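Local coordinates for protein MdbA (Actinomyces oris, PDB 4Z7X) that probably forms disulfide bonds in exported proteins as a thioredoxin-like thiol-disulfide oxidoreductase linked to pilus assembly, at residues 93-101 / 180-191. Sequence-based numbering, arbitrary orientation.
Sequences ALHPCKLLQ and WVKLGDEAFKAR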
loop_
_atom_site.group_PDB
_atom_site.type_symbol
_atom_site.label_atom_id
_atom_site.label_comp_id
_atom_site.label_asym_id
_atom_site.label_seq_id
_atom_site.Cartn_x
_atom_site.Cartn_y
_atom_site.Cartn_z
ATOM N N ALA A 93 -2.350 -7.599 0.076
ATOM C CA ALA A 93 -2.776 -6.792 1.206
ATOM C C ALA A 93 -1.695 -5.779 1.553
ATOM O O ALA A 93 -0.548 -6.157 1.823
ATOM C CB ALA A 93 -3.069 -7.677 2.408
ATOM N N LEU A 94 -2.053 -4.501 1.490
ATOM C CA LEU A 94 -1.125 -3.393 1.724
ATOM C C LEU A 94 -1.374 -2.837 3.104
ATOM O O LEU A 94 -2.497 -2.501 3.422
ATOM C CB LEU A 94 -1.279 -2.302 0.675
ATOM C CG LEU A 94 -0.921 -2.716 -0.758
ATOM C CD1 LEU A 94 -1.151 -1.584 -1.740
ATOM C CD2 LEU A 94 0.484 -3.210 -0.867
ATOM N N HIS A 95 -0.306 -2.784 3.910
ATOM C CA HIS A 95 -0.388 -2.375 5.322
ATOM C C HIS A 95 0.469 -1.126 5.546
ATOM O O HIS A 95 1.685 -1.235 5.624
ATOM C CB HIS A 95 0.128 -3.465 6.256
ATOM C CG HIS A 95 -0.591 -4.772 6.191
ATOM N ND1 HIS A 95 -1.391 -5.241 7.220
ATOM C CD2 HIS A 95 -0.582 -5.747 5.244
ATOM C CE1 HIS A 95 -1.844 -6.447 6.904
ATOM N NE2 HIS A 95 -1.355 -6.785 5.719
ATOM N N PRO A 96 -0.159 0.056 5.668
ATOM C CA PRO A 96 0.599 1.295 5.803
ATOM C C PRO A 96 1.008 1.534 7.245
ATOM O O PRO A 96 0.296 1.160 8.156
ATOM C CB PRO A 96 -0.416 2.354 5.367
ATOM C CG PRO A 96 -1.716 1.798 5.849
ATOM C CD PRO A 96 -1.604 0.312 5.639
ATOM N N CYS A 97 2.153 2.168 7.426
ATOM C CA CYS A 97 2.532 2.735 8.708
ATOM C C CYS A 97 3.374 3.990 8.567
ATOM O O CYS A 97 3.703 4.407 7.473
ATOM C CB CYS A 97 3.240 1.663 9.553
ATOM S SG CYS A 97 4.898 1.278 8.971
ATOM N N LYS A 98 3.691 4.602 9.697
ATOM C CA LYS A 98 4.491 5.810 9.746
ATOM C C LYS A 98 5.715 5.561 10.635
ATOM O O LYS A 98 6.066 6.388 11.492
ATOM C CB LYS A 98 3.618 6.968 10.254
ATOM C CG LYS A 98 4.207 8.370 10.123
ATOM C CD LYS A 98 3.157 9.462 10.388
ATOM C CE LYS A 98 3.782 10.831 10.555
ATOM N NZ LYS A 98 2.824 11.901 10.943
ATOM N N LEU A 99 6.383 4.437 10.411
ATOM C CA LEU A 99 7.517 4.054 11.245
ATOM C C LEU A 99 8.597 5.135 11.310
ATOM O O LEU A 99 9.169 5.370 12.359
ATOM C CB LEU A 99 8.102 2.753 10.693
ATOM C CG LEU A 99 9.267 2.156 11.464
ATOM C CD1 LEU A 99 8.825 1.784 12.882
ATOM C CD2 LEU A 99 9.786 0.937 10.753
ATOM N N LEU A 100 8.862 5.803 10.188
ATOM C CA LEU A 100 9.952 6.755 10.108
ATOM C C LEU A 100 9.578 8.158 10.599
ATOM O O LEU A 100 10.399 9.073 10.583
ATOM C CB LEU A 100 10.504 6.768 8.684
ATOM C CG LEU A 100 11.175 5.474 8.301
ATOM C CD1 LEU A 100 11.580 5.587 6.846
ATOM C CD2 LEU A 100 12.403 5.151 9.167
ATOM N N GLN A 101 8.335 8.331 11.021
ATOM C CA GLN A 101 7.878 9.559 11.688
ATOM C C GLN A 101 7.958 10.801 10.822
ATOM O O GLN A 101 8.094 11.902 11.340
ATOM C CB GLN A 101 8.656 9.805 12.991
ATOM C CG GLN A 101 8.773 8.580 13.865
ATOM C CD GLN A 101 7.511 8.250 14.576
ATOM O OE1 GLN A 101 6.878 9.120 15.155
ATOM N NE2 GLN A 101 7.154 6.982 14.579
ATOM N N TRP A 180 -6.534 6.906 10.430
ATOM C CA TRP A 180 -6.003 5.782 9.655
ATOM C C TRP A 180 -4.501 5.654 9.865
ATOM O O TRP A 180 -3.972 4.563 10.031
ATOM C CB TRP A 180 -6.284 6.007 8.167
ATOM C CG TRP A 180 -5.879 4.887 7.263
ATOM C CD1 TRP A 180 -5.805 3.577 7.561
ATOM C CD2 TRP A 180 -5.488 5.014 5.902
ATOM N NE1 TRP A 180 -5.416 2.849 6.451
ATOM C CE2 TRP A 180 -5.232 3.717 5.413
ATOM C CE3 TRP A 180 -5.375 6.087 5.027
ATOM C CZ2 TRP A 180 -4.810 3.477 4.119
ATOM C CZ3 TRP A 180 -4.947 5.849 3.738
ATOM C CH2 TRP A 180 -4.702 4.563 3.285
ATOM N N VAL A 181 -3.804 6.779 9.832
ATOM C CA VAL A 181 -2.359 6.811 10.090
ATOM C C VAL A 181 -2.071 6.215 11.482
ATOM O O VAL A 181 -1.225 5.335 11.641
ATOM C CB VAL A 181 -1.823 8.248 9.981
ATOM C CG1 VAL A 181 -0.363 8.331 10.342
ATOM C CG2 VAL A 181 -2.086 8.820 8.593
ATOM N N LYS A 182 -2.833 6.663 12.486
ATOM C CA LYS A 182 -2.653 6.158 13.830
ATOM C C LYS A 182 -2.900 4.620 13.888
ATOM O O LYS A 182 -2.162 3.880 14.553
ATOM C CB LYS A 182 -3.557 6.939 14.811
ATOM C CG LYS A 182 -3.042 8.358 15.062
ATOM C CD LYS A 182 -3.802 9.196 16.112
ATOM C CE LYS A 182 -4.824 10.184 15.531
ATOM N NZ LYS A 182 -4.292 11.550 15.200
ATOM N N LEU A 183 -3.913 4.146 13.193
ATOM C CA LEU A 183 -4.254 2.724 13.232
ATOM C C LEU A 183 -3.149 1.891 12.584
ATOM O O LEU A 183 -2.825 0.790 13.061
ATOM C CB LEU A 183 -5.590 2.473 12.527
ATOM C CG LEU A 183 -6.119 1.055 12.554
ATOM C CD1 LEU A 183 -6.423 0.572 13.972
ATOM C CD2 LEU A 183 -7.406 0.987 11.736
ATOM N N GLY A 184 -2.587 2.388 11.494
ATOM C CA GLY A 184 -1.531 1.596 10.826
ATOM C C GLY A 184 -0.328 1.441 11.741
ATOM O O GLY A 184 0.299 0.405 11.802
ATOM N N ASP A 185 0.018 2.511 12.434
ATOM C CA ASP A 185 1.112 2.448 13.411
ATOM C C ASP A 185 0.735 1.503 14.561
ATOM O O ASP A 185 1.556 0.727 15.009
ATOM C CB ASP A 185 1.378 3.820 13.980
ATOM C CG ASP A 185 2.180 4.663 13.093
ATOM O OD1 ASP A 185 2.997 4.113 12.303
ATOM O OD2 ASP A 185 2.042 5.907 13.228
ATOM N N GLU A 186 -0.511 1.558 15.021
ATOM C CA GLU A 186 -0.967 0.681 16.101
ATOM C C GLU A 186 -0.846 -0.786 15.710
ATOM O O GLU A 186 -0.426 -1.631 16.507
ATOM C CB GLU A 186 -2.413 1.022 16.492
ATOM C CG GLU A 186 -2.936 0.213 17.665
ATOM C CD GLU A 186 -4.388 0.450 18.009
ATOM O OE1 GLU A 186 -5.083 1.239 17.323
ATOM O OE2 GLU A 186 -4.845 -0.206 18.975
ATOM N N ALA A 187 -1.247 -1.092 14.491
ATOM C CA ALA A 187 -1.220 -2.456 13.992
ATOM C C ALA A 187 0.224 -2.970 13.809
ATOM O O ALA A 187 0.546 -4.123 14.106
ATOM C CB ALA A 187 -2.016 -2.569 12.710
ATOM N N PHE A 188 1.094 -2.102 13.305
ATOM C CA PHE A 188 2.475 -2.451 13.090
ATOM C C PHE A 188 3.122 -2.764 14.444
ATOM O O PHE A 188 3.787 -3.793 14.599
ATOM C CB PHE A 188 3.200 -1.292 12.398
ATOM C CG PHE A 188 4.612 -1.579 12.028
ATOM C CD1 PHE A 188 4.914 -2.140 10.798
ATOM C CD2 PHE A 188 5.646 -1.318 12.918
ATOM C CE1 PHE A 188 6.210 -2.436 10.441
ATOM C CE2 PHE A 188 6.967 -1.577 12.567
ATOM C CZ PHE A 188 7.246 -2.144 11.335
ATOM N N LYS A 189 2.842 -1.915 15.451
ATOM C CA LYS A 189 3.384 -2.117 16.807
ATOM C C LYS A 189 2.865 -3.371 17.461
ATOM O O LYS A 189 3.631 -4.067 18.147
ATOM C CB LYS A 189 3.103 -0.926 17.742
ATOM C CG LYS A 189 3.779 -1.062 19.117
ATOM C CD LYS A 189 2.934 -0.507 20.256
ATOM C CE LYS A 189 2.841 -1.493 21.418
ATOM N NZ LYS A 189 2.024 -0.984 22.563
ATOM N N ALA A 190 1.574 -3.639 17.280
ATOM C CA ALA A 190 0.917 -4.770 17.927
ATOM C C ALA A 190 1.577 -6.073 17.518
ATOM O O ALA A 190 1.758 -6.972 18.332
ATOM C CB ALA A 190 -0.560 -4.812 17.570
ATOM N N ARG A 191 1.966 -6.140 16.251
ATOM C CA ARG A 191 2.542 -7.333 15.665
ATOM C C ARG A 191 4.051 -7.420 15.813
ATOM O O ARG A 191 4.693 -8.396 15.329
ATOM C CB ARG A 191 2.125 -7.383 14.217
ATOM C CG ARG A 191 0.622 -7.530 14.139
ATOM C CD ARG A 191 0.172 -7.345 12.760
ATOM N NE ARG A 191 -1.186 -7.859 12.614
ATOM C CZ ARG A 191 -2.075 -7.352 11.774
ATOM N NH1 ARG A 191 -3.288 -7.886 11.672
ATOM N NH2 ARG A 191 -1.777 -6.264 11.105
HETATM O O HOH W 1 0.339 -1.514 9.670
HETATM O O HOH W 2 4.194 7.273 13.619
#
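G184 lets the helix 180-190 come right up against the chain at P96 and C97: its CA sits 3.3 Å from P96 O in a CA-H...O contact, and the CA atoms of C97 and G184 are only 4.7 Å apart. A water bridges P96 O and G184 O, donating to both, so this buried carbonyl is not left to the glycine alone. F188, one helical turn after G184, offers a face of its ring to C97 SG, which lies 4.3 Å from the ring centroid; chi1 of 73° swings the sulfur between backbone N and carbonyl carbon, onto that ring. On the other flank of G184, P96 CG packs against W180, 3.9 Å from CZ2, while the indole NE1 donates to A39 O. In this thioredoxin-like fold helix 180-190 runs nearly perpendicular to strand 93-96, at 101°, past the C-terminal end of a strand of the central sheet, the one next to edge strand 41-43. Towards solvent the packing gives way to polar links. D185 reaches back with OD1 to accept from K98 N at 2.7 Å, on the syn side but 31° out of the carboxylate plane; its OD2 takes a second water, which also donates to K98 O at the start of the type I turn 98-101. The extended K98 chain brushes V181 CG1 with its CD and carries NZ off to E103 and S106.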